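Long-range contact in ralf, proline/betaine transporter (Legionella pneumophila, PDB 4D7Q), which probably acts as a guanine nucleotide exchange factor, here as an engineered chimera joining a Legionella Sec7 domain to a Rickettsia capping domain: residues T83-L97 against S119-V132. The protein carries 2 engineered substitutions. Residues are numbered along the deposited sequence; the frame is centred on the assembly and turned at random.
Sequences TSQMNFNGQSFVEGL and SFSGAYFQQNPDVV
Phe88, Phe93, Phe120 and Tyr124 form an aromatic cluster inside the all-helical Sec7 part of the chimera, where the loop joining helices 73-84 and 93-102 folds against the C-terminal half of helix 110-127. Phe120 presents its edge to two rings: T-shaped to the face of Phe88, with planes at 90° and CD1 3.7 Å from Phe88 CZ, and in an offset edge-to-face pair with Phe93. Phe93 in turn points its own edge at the face of Tyr124, CD1 lying 3.9 Å from Tyr124 CD2. One face of Phe120 receives a CH-pi contact from Leu97 CA, 3.9 Å from the ring centroid. The backbone of Gly96 lies directly against the cluster, its C 3.5 Å from Phe120 CE1. Leu141 and Thr145 of helix 135-152 and Leu189 of helix 183-195 also pack on Phe93.

At the end of helix 73-84, Thr83 CG2 rests on Ala123 CB at 3.6 Å, while its OG1 hydrogen-bonds Ser119 OG and also Leu79 O.

Polar side chains at the end of helix 110-127 hold the loop backbone. Gln127, extended beyond CG (chi2 -177°), spends both ends of its amide: NE2 donates nearly straight (169°) to Met86 O, and OE1 accepts from Phe88 N. Tyr124 OH donates to Gln91 O at 2.8 Å, this oxygen lying at the edge of the Tyr124 ring, in its plane. Asn128, just past the helix, serves the type II beta turn from Phe88 to Gln91: OD1 takes a weak bond from Gly90 N, and ND2, which also donates to Tyr124 O, lies over the Tyr124 face not used by Phe93. This ND2 donates to Phe88 O at 2.9 Å from above the carbonyl plane, with the turn's own donor, Gln91 N, reaching the same oxygen from the opposite face.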
ATOM      1  N   THR A  83       3.048 -11.740  -9.935  1.00 24.53           N
ATOM      2  CA  THR A  83       2.323 -12.750  -9.144  1.00 24.65           C
ATOM      3  C   THR A  83       2.107 -14.085  -9.898  1.00 30.54           C
ATOM      4  O   THR A  83       2.237 -15.144  -9.283  1.00 28.53           O
ATOM      5  CB  THR A  83       1.036 -12.160  -8.525  1.00 29.94           C
ATOM      6  OG1 THR A  83       1.354 -10.935  -7.856  1.00 25.58           O
ATOM      7  CG2 THR A  83       0.373 -13.119  -7.510  1.00 25.51           C
ATOM      8  N   SER A  84       1.816 -14.036 -11.219  1.00 30.82           N
ATOM      9  CA  SER A  84       1.595 -15.236 -12.055  1.00 32.19           C
ATOM     10  C   SER A  84       2.831 -16.128 -12.156  1.00 38.63           C
ATOM     11  O   SER A  84       2.705 -17.334 -12.383  1.00 40.37           O
ATOM     12  CB  SER A  84       1.142 -14.847 -13.456  1.00 36.03           C
ATOM     13  OG  SER A  84       2.210 -14.226 -14.156  1.00 48.08           O
ATOM     14  N   GLN A  85       4.013 -15.533 -11.951  1.00 34.07           N
ATOM     15  CA  GLN A  85       5.310 -16.196 -11.964  1.00 33.99           C
ATOM     16  C   GLN A  85       5.544 -16.964 -10.643  1.00 38.96           C
ATOM     17  O   GLN A  85       6.489 -17.745 -10.538  1.00 37.98           O
ATOM     18  CB  GLN A  85       6.416 -15.159 -12.245  1.00 35.00           C
ATOM     19  CG  GLN A  85       6.509 -14.772 -13.743  1.00 46.86           C
ATOM     20  CD  GLN A  85       7.154 -13.427 -14.036  1.00 62.36           C
ATOM     21  OE1 GLN A  85       8.017 -12.927 -13.298  1.00 51.02           O
ATOM     22  NE2 GLN A  85       6.763 -12.816 -15.155  1.00 55.39           N
ATOM     23  N   MET A  86       4.672 -16.752  -9.636  1.00 36.26           N
ATOM     24  CA  MET A  86       4.776 -17.471  -8.366  1.00 35.93           C
ATOM     25  C   MET A  86       3.993 -18.767  -8.487  1.00 39.17           C
ATOM     26  O   MET A  86       2.934 -18.800  -9.123  1.00 38.85           O
ATOM     27  CB  MET A  86       4.291 -16.626  -7.192  1.00 37.84           C
ATOM     28  CG  MET A  86       4.971 -15.280  -7.125  1.00 41.40           C
ATOM     29  SD  MET A  86       4.419 -14.340  -5.698  1.00 45.52           S
ATOM     30  CE  MET A  86       5.476 -15.054  -4.430  1.00 43.17           C
ATOM     31  N   ASN A  87       4.526 -19.844  -7.922  1.00 34.84           N
ATOM     32  CA  ASN A  87       3.861 -21.136  -8.052  1.00 34.74           C
ATOM     33  C   ASN A  87       3.056 -21.433  -6.805  1.00 35.91           C
ATOM     34  O   ASN A  87       3.642 -21.719  -5.772  1.00 34.94           O
ATOM     35  CB  ASN A  87       4.876 -22.247  -8.402  1.00 34.88           C
ATOM     36  CG  ASN A  87       4.276 -23.625  -8.652  1.00 60.73           C
ATOM     37  OD1 ASN A  87       3.059 -23.808  -8.818  1.00 51.62           O
ATOM     38  ND2 ASN A  87       5.136 -24.630  -8.694  1.00 53.75           N
ATOM     39  N   PHE A  88       1.710 -21.307  -6.891  1.00 31.75           N
ATOM     40  CA  PHE A  88       0.807 -21.564  -5.759  1.00 30.88           C
ATOM     41  C   PHE A  88       0.117 -22.925  -5.865  1.00 35.99           C
ATOM     42  O   PHE A  88      -0.618 -23.307  -4.950  1.00 34.05           O
ATOM     43  CB  PHE A  88      -0.250 -20.450  -5.607  1.00 31.59           C
ATOM     44  CG  PHE A  88       0.276 -19.070  -5.303  1.00 31.91           C
ATOM     45  CD1 PHE A  88       0.996 -18.822  -4.137  1.00 32.76           C
ATOM     46  CD2 PHE A  88       0.036 -18.009  -6.175  1.00 33.91           C
ATOM     47  CE1 PHE A  88       1.517 -17.553  -3.877  1.00 32.67           C
ATOM     48  CE2 PHE A  88       0.531 -16.727  -5.895  1.00 35.55           C
ATOM     49  CZ  PHE A  88       1.259 -16.508  -4.745  1.00 32.40           C
ATOM     50  N   ASN A  89       0.313 -23.637  -6.993  1.00 35.27           N
ATOM     51  CA  ASN A  89      -0.312 -24.938  -7.201  1.00 36.18           C
ATOM     52  C   ASN A  89       0.175 -25.960  -6.182  1.00 40.96           C
ATOM     53  O   ASN A  89       1.382 -26.135  -5.999  1.00 41.48           O
ATOM     54  CB  ASN A  89      -0.172 -25.435  -8.646  1.00 38.70           C
ATOM     55  CG  ASN A  89      -1.159 -26.541  -8.940  1.00 62.53           C
ATOM     56  OD1 ASN A  89      -2.384 -26.341  -8.931  1.00 56.88           O
ATOM     57  ND2 ASN A  89      -0.655 -27.754  -9.106  1.00 53.81           N
ATOM     58  N   GLY A  90      -0.776 -26.532  -5.453  1.00 39.02           N
ATOM     59  CA  GLY A  90      -0.501 -27.511  -4.402  1.00 39.57           C
ATOM     60  C   GLY A  90      -0.107 -26.936  -3.050  1.00 42.35           C
ATOM     61  O   GLY A  90       0.078 -27.701  -2.103  1.00 42.76           O
ATOM     62  N   GLN A  91       0.043 -25.610  -2.957  1.00 36.45           N
ATOM     63  CA  GLN A  91       0.355 -24.876  -1.736  1.00 33.36           C
ATOM     64  C   GLN A  91      -0.938 -24.641  -0.981  1.00 32.58           C
ATOM     65  O   GLN A  91      -1.938 -24.389  -1.580  1.00 32.20           O
ATOM     66  CB  GLN A  91       0.999 -23.513  -2.056  1.00 34.45           C
ATOM     67  CG  GLN A  91       2.497 -23.481  -2.283  1.00 46.37           C
ATOM     68  CD  GLN A  91       3.194 -22.197  -1.869  1.00 65.15           C
ATOM     69  OE1 GLN A  91       3.043 -21.159  -2.482  1.00 57.35           O
ATOM     70  NE2 GLN A  91       4.005 -22.287  -0.846  1.00 56.09           N
ATOM     71  N   SER A  92      -0.905 -24.712   0.334  1.00 24.37           N
ATOM     72  CA  SER A  92      -2.049 -24.404   1.146  1.00 21.39           C
ATOM     73  C   SER A  92      -2.321 -22.903   1.092  1.00 23.88           C
ATOM     74  O   SER A  92      -1.483 -22.174   0.696  1.00 23.10           O
ATOM     75  CB  SER A  92      -1.831 -24.868   2.561  1.00 22.49           C
ATOM     76  OG  SER A  92      -1.128 -23.949   3.281  1.00 27.32           O
ATOM     77  N   PHE A  93      -3.515 -22.491   1.461  1.00 20.90           N
ATOM     78  CA  PHE A  93      -3.883 -21.103   1.364  1.00 19.88           C
ATOM     79  C   PHE A  93      -2.943 -20.267   2.236  1.00 22.90           C
ATOM     80  O   PHE A  93      -2.378 -19.341   1.795  1.00 22.49           O
ATOM     81  CB  PHE A  93      -5.348 -20.865   1.725  1.00 20.54           C
ATOM     82  CG  PHE A  93      -5.734 -19.432   1.703  1.00 20.68           C
ATOM     83  CD1 PHE A  93      -6.122 -18.836   0.548  1.00 21.88           C
ATOM     84  CD2 PHE A  93      -5.689 -18.682   2.826  1.00 21.41           C
ATOM     85  CE1 PHE A  93      -6.451 -17.512   0.513  1.00 21.79           C
ATOM     86  CE2 PHE A  93      -6.008 -17.357   2.801  1.00 22.83           C
ATOM     87  CZ  PHE A  93      -6.400 -16.770   1.647  1.00 19.70           C
ATOM     88  N   VAL A  94      -2.778 -20.674   3.471  1.00 21.09           N
ATOM     89  CA  VAL A  94      -1.911 -19.988   4.444  1.00 20.06           C
ATOM     90  C   VAL A  94      -0.439 -19.957   3.957  1.00 26.94           C
ATOM     91  O   VAL A  94       0.178 -18.893   4.005  1.00 26.26           O
ATOM     92  CB  VAL A  94      -2.073 -20.570   5.884  1.00 21.73           C
ATOM     93  CG1 VAL A  94      -1.082 -19.937   6.871  1.00 21.32           C
ATOM     94  CG2 VAL A  94      -3.496 -20.395   6.390  1.00 20.08           C
ATOM     95  N   GLU A  95       0.098 -21.093   3.435  1.00 24.72           N
ATOM     96  CA  GLU A  95       1.482 -21.148   2.909  1.00 24.19           C
ATOM     97  C   GLU A  95       1.671 -20.149   1.762  1.00 25.85           C
ATOM     98  O   GLU A  95       2.676 -19.455   1.731  1.00 25.15           O
ATOM     99  CB  GLU A  95       1.853 -22.551   2.365  1.00 26.79           C
ATOM    100  CG  GLU A  95       2.017 -23.655   3.392  1.00 42.05           C
ATOM    101  CD  GLU A  95       2.240 -25.051   2.821  1.00 64.19           C
ATOM    102  OE1 GLU A  95       1.687 -25.374   1.740  1.00 40.92           O
ATOM    103  OE2 GLU A  95       2.946 -25.841   3.489  1.00 61.52           O
ATOM    104  N   GLY A  96       0.741 -20.151   0.803  1.00 22.33           N
ATOM    105  CA  GLY A  96       0.772 -19.280  -0.372  1.00 21.10           C
ATOM    106  C   GLY A  96       0.734 -17.817   0.003  1.00 23.52           C
ATOM    107  O   GLY A  96       1.546 -17.029  -0.482  1.00 22.52           O
ATOM    108  N   LEU A  97      -0.187 -17.463   0.914  1.00 20.53           N
ATOM    109  CA  LEU A  97      -0.328 -16.090   1.376  1.00 20.00           C
ATOM    110  C   LEU A  97       0.915 -15.641   2.140  1.00 22.27           C
ATOM    111  O   LEU A  97       1.399 -14.547   1.892  1.00 21.18           O
ATOM    112  CB  LEU A  97      -1.621 -15.896   2.201  1.00 19.27           C
ATOM    113  CG  LEU A  97      -1.820 -14.527   2.879  1.00 22.56           C
ATOM    114  CD1 LEU A  97      -2.097 -13.428   1.843  1.00 22.72           C
ATOM    115  CD2 LEU A  97      -2.967 -14.588   3.836  1.00 23.59           C
ATOM    116  N   SER A 119      -4.145  -9.136  -5.923  1.00 20.41           N
ATOM    117  CA  SER A 119      -3.285  -9.862  -6.848  1.00 19.91           C
ATOM    118  C   SER A 119      -3.082 -11.313  -6.385  1.00 22.51           C
ATOM    119  O   SER A 119      -3.285 -12.234  -7.178  1.00 20.22           O
ATOM    120  CB  SER A 119      -1.946  -9.140  -6.963  1.00 21.37           C
ATOM    121  OG  SER A 119      -1.191  -9.705  -8.014  1.00 26.71           O
ATOM    122  N   PHE A 120      -2.711 -11.521  -5.102  1.00 19.04           N
ATOM    123  CA  PHE A 120      -2.539 -12.870  -4.555  1.00 18.89           C
ATOM    124  C   PHE A 120      -3.853 -13.654  -4.648  1.00 22.97           C
ATOM    125  O   PHE A 120      -3.833 -14.840  -4.991  1.00 22.18           O
ATOM    126  CB  PHE A 120      -2.077 -12.827  -3.074  1.00 20.15           C
ATOM    127  CG  PHE A 120      -2.324 -14.142  -2.345  1.00 21.64           C
ATOM    128  CD1 PHE A 120      -1.487 -15.246  -2.556  1.00 23.73           C
ATOM    129  CD2 PHE A 120      -3.456 -14.316  -1.550  1.00 21.05           C
ATOM    130  CE1 PHE A 120      -1.766 -16.481  -1.965  1.00 23.14           C
ATOM    131  CE2 PHE A 120      -3.728 -15.561  -0.960  1.00 23.44           C
ATOM    132  CZ  PHE A 120      -2.875 -16.632  -1.166  1.00 20.92           C
ATOM    133  N   SER A 121      -4.981 -13.006  -4.285  1.00 19.56           N
ATOM    134  CA  SER A 121      -6.315 -13.636  -4.271  1.00 19.04           C
ATOM    135  C   SER A 121      -6.693 -14.186  -5.651  1.00 23.77           C
ATOM    136  O   SER A 121      -7.086 -15.346  -5.754  1.00 23.08           O
ATOM    137  CB  SER A 121      -7.374 -12.647  -3.774  1.00 19.94           C
ATOM    138  OG  SER A 121      -7.046 -12.205  -2.465  1.00 25.70           O
ATOM    139  N   GLY A 122      -6.494 -13.381  -6.692  1.00 22.56           N
ATOM    140  CA  GLY A 122      -6.788 -13.791  -8.069  1.00 23.34           C
ATOM    141  C   GLY A 122      -5.897 -14.921  -8.553  1.00 25.68           C
ATOM    142  O   GLY A 122      -6.376 -15.886  -9.145  1.00 24.98           O
ATOM    143  N   ALA A 123      -4.592 -14.840  -8.248  1.00 21.30           N
ATOM    144  CA  ALA A 123      -3.628 -15.854  -8.676  1.00 20.79           C
ATOM    145  C   ALA A 123      -3.757 -17.169  -7.888  1.00 25.05           C
ATOM    146  O   ALA A 123      -3.691 -18.234  -8.489  1.00 25.19           O
ATOM    147  CB  ALA A 123      -2.217 -15.308  -8.601  1.00 20.36           C
ATOM    148  N   TYR A 124      -3.982 -17.100  -6.561  1.00 22.83           N
ATOM    149  CA  TYR A 124      -4.184 -18.294  -5.745  1.00 21.89           C
ATOM    150  C   TYR A 124      -5.433 -19.022  -6.203  1.00 25.17           C
ATOM    151  O   TYR A 124      -5.422 -20.254  -6.307  1.00 24.56           O
ATOM    152  CB  TYR A 124      -4.318 -17.967  -4.242  1.00 22.47           C
ATOM    153  CG  TYR A 124      -4.320 -19.251  -3.451  1.00 23.61           C
ATOM    154  CD1 TYR A 124      -3.130 -19.899  -3.140  1.00 26.20           C
ATOM    155  CD2 TYR A 124      -5.514 -19.919  -3.174  1.00 23.36           C
ATOM    156  CE1 TYR A 124      -3.126 -21.149  -2.527  1.00 27.77           C
ATOM    157  CE2 TYR A 124      -5.519 -21.164  -2.556  1.00 23.15           C
ATOM    158  CZ  TYR A 124      -4.322 -21.787  -2.259  1.00 27.25           C
ATOM    159  OH  TYR A 124      -4.327 -23.010  -1.641  1.00 28.17           O
ATOM    160  N   PHE A 125      -6.523 -18.267  -6.445  1.00 21.85           N
ATOM    161  CA  PHE A 125      -7.763 -18.875  -6.921  1.00 21.86           C
ATOM    162  C   PHE A 125      -7.571 -19.501  -8.318  1.00 28.13           C
ATOM    163  O   PHE A 125      -7.976 -20.636  -8.522  1.00 27.63           O
ATOM    164  CB  PHE A 125      -8.942 -17.889  -6.898  1.00 22.52           C
ATOM    165  CG  PHE A 125     -10.168 -18.434  -7.594  1.00 24.80           C
ATOM    166  CD1 PHE A 125     -10.814 -19.574  -7.115  1.00 28.73           C
ATOM    167  CD2 PHE A 125     -10.646 -17.846  -8.763  1.00 26.93           C
ATOM    168  CE1 PHE A 125     -11.921 -20.112  -7.793  1.00 29.40           C
ATOM    169  CE2 PHE A 125     -11.771 -18.372  -9.426  1.00 28.81           C
ATOM    170  CZ  PHE A 125     -12.383 -19.505  -8.947  1.00 27.83           C
ATOM    171  N   GLN A 126      -6.938 -18.780  -9.248  1.00 27.72           N
ATOM    172  CA  GLN A 126      -6.707 -19.274 -10.605  1.00 29.92           C
ATOM    173  C   GLN A 126      -5.931 -20.598 -10.591  1.00 34.86           C
ATOM    174  O   GLN A 126      -6.308 -21.542 -11.287  1.00 35.52           O
ATOM    175  CB  GLN A 126      -5.977 -18.214 -11.451  1.00 31.99           C
ATOM    176  CG  GLN A 126      -5.998 -18.514 -12.947  1.00 55.44           C
ATOM    177  CD  GLN A 126      -4.764 -17.989 -13.639  1.00 89.01           C
ATOM    178  OE1 GLN A 126      -4.818 -17.017 -14.406  1.00 87.62           O
ATOM    179  NE2 GLN A 126      -3.623 -18.627 -13.388  1.00 83.29           N
ATOM    180  N   GLN A 127      -4.881 -20.673  -9.771  1.00 30.54           N
ATOM    181  CA  GLN A 127      -4.050 -21.864  -9.662  1.00 30.50           C
ATOM    182  C   GLN A 127      -4.664 -22.956  -8.791  1.00 33.06           C
ATOM    183  O   GLN A 127      -4.250 -24.105  -8.906  1.00 33.18           O
ATOM    184  CB  GLN A 127      -2.651 -21.492  -9.150  1.00 32.03           C
ATOM    185  CG  GLN A 127      -1.854 -20.618 -10.112  1.00 33.98           C
ATOM    186  CD  GLN A 127      -0.474 -20.350  -9.583  1.00 39.81           C
ATOM    187  OE1 GLN A 127       0.168 -21.227  -9.007  1.00 35.16           O
ATOM    188  NE2 GLN A 127       0.037 -19.153  -9.807  1.00 28.39           N
ATOM    189  N   ASN A 128      -5.653 -22.612  -7.930  1.00 28.40           N
ATOM    190  CA  ASN A 128      -6.309 -23.569  -7.023  1.00 27.68           C
ATOM    191  C   ASN A 128      -7.840 -23.376  -6.971  1.00 30.41           C
ATOM    192  O   ASN A 128      -8.381 -23.132  -5.871  1.00 29.11           O
ATOM    193  CB  ASN A 128      -5.681 -23.452  -5.605  1.00 28.64           C
ATOM    194  CG  ASN A 128      -4.202 -23.737  -5.599  1.00 35.70           C
ATOM    195  OD1 ASN A 128      -3.775 -24.876  -5.746  1.00 34.68           O
ATOM    196  ND2 ASN A 128      -3.389 -22.702  -5.476  1.00 22.82           N
ATOM    197  N   PRO A 129      -8.577 -23.543  -8.116  1.00 26.46           N
ATOM    198  CA  PRO A 129     -10.043 -23.334  -8.085  1.00 26.59           C
ATOM    199  C   PRO A 129     -10.824 -24.313  -7.212  1.00 33.55           C
ATOM    200  O   PRO A 129     -12.007 -24.106  -6.950  1.00 35.57           O
ATOM    201  CB  PRO A 129     -10.442 -23.428  -9.567  1.00 28.08           C
ATOM    202  CG  PRO A 129      -9.388 -24.304 -10.172  1.00 32.34           C
ATOM    203  CD  PRO A 129      -8.125 -23.844  -9.491  1.00 27.98           C
ATOM    204  N   ASP A 130     -10.158 -25.384  -6.798  1.00 31.29           N
ATOM    205  CA  ASP A 130     -10.647 -26.468  -5.943  1.00 33.02           C
ATOM    206  C   ASP A 130     -10.435 -26.170  -4.440  1.00 35.59           C
ATOM    207  O   ASP A 130     -10.975 -26.886  -3.603  1.00 36.00           O
ATOM    208  CB  ASP A 130      -9.883 -27.767  -6.320  1.00 36.56           C
ATOM    209  CG  ASP A 130      -8.343 -27.648  -6.312  1.00 48.01           C
ATOM    210  OD1 ASP A 130      -7.805 -26.741  -6.998  1.00 41.96           O
ATOM    211  OD2 ASP A 130      -7.679 -28.514  -5.685  1.00 62.71           O
ATOM    212  N   VAL A 131      -9.638 -25.138  -4.094  1.00 30.89           N
ATOM    213  CA  VAL A 131      -9.321 -24.828  -2.681  1.00 28.68           C
ATOM    214  C   VAL A 131     -10.244 -23.730  -2.149  1.00 31.00           C
ATOM    215  O   VAL A 131     -10.758 -23.831  -1.035  1.00 30.93           O
ATOM    216  CB  VAL A 131      -7.806 -24.511  -2.483  1.00 31.98           C
ATOM    217  CG1 VAL A 131      -7.492 -24.047  -1.060  1.00 31.20           C
ATOM    218  CG2 VAL A 131      -6.938 -25.713  -2.855  1.00 32.32           C
ATOM    219  N   VAL A 132     -10.430 -22.679  -2.941  1.00 27.06           N
ATOM    220  CA  VAL A 132     -11.310 -21.550  -2.616  1.00 26.93           C
ATOM    221  C   VAL A 132     -12.353 -21.397  -3.724  1.00 30.29           C
ATOM    222  O   VAL A 132     -12.043 -21.700  -4.862  1.00 31.03           O
ATOM    223  CB  VAL A 132     -10.533 -20.226  -2.327  1.00 30.27           C
ATOM    224  CG1 VAL A 132      -9.830 -20.286  -0.961  1.00 30.26           C
ATOM    225  CG2 VAL A 132      -9.535 -19.902  -3.444  1.00 29.53           C
TER
HETATM  226  O   HOH W   1      -3.339 -26.250  -2.675  1.00 44.63           O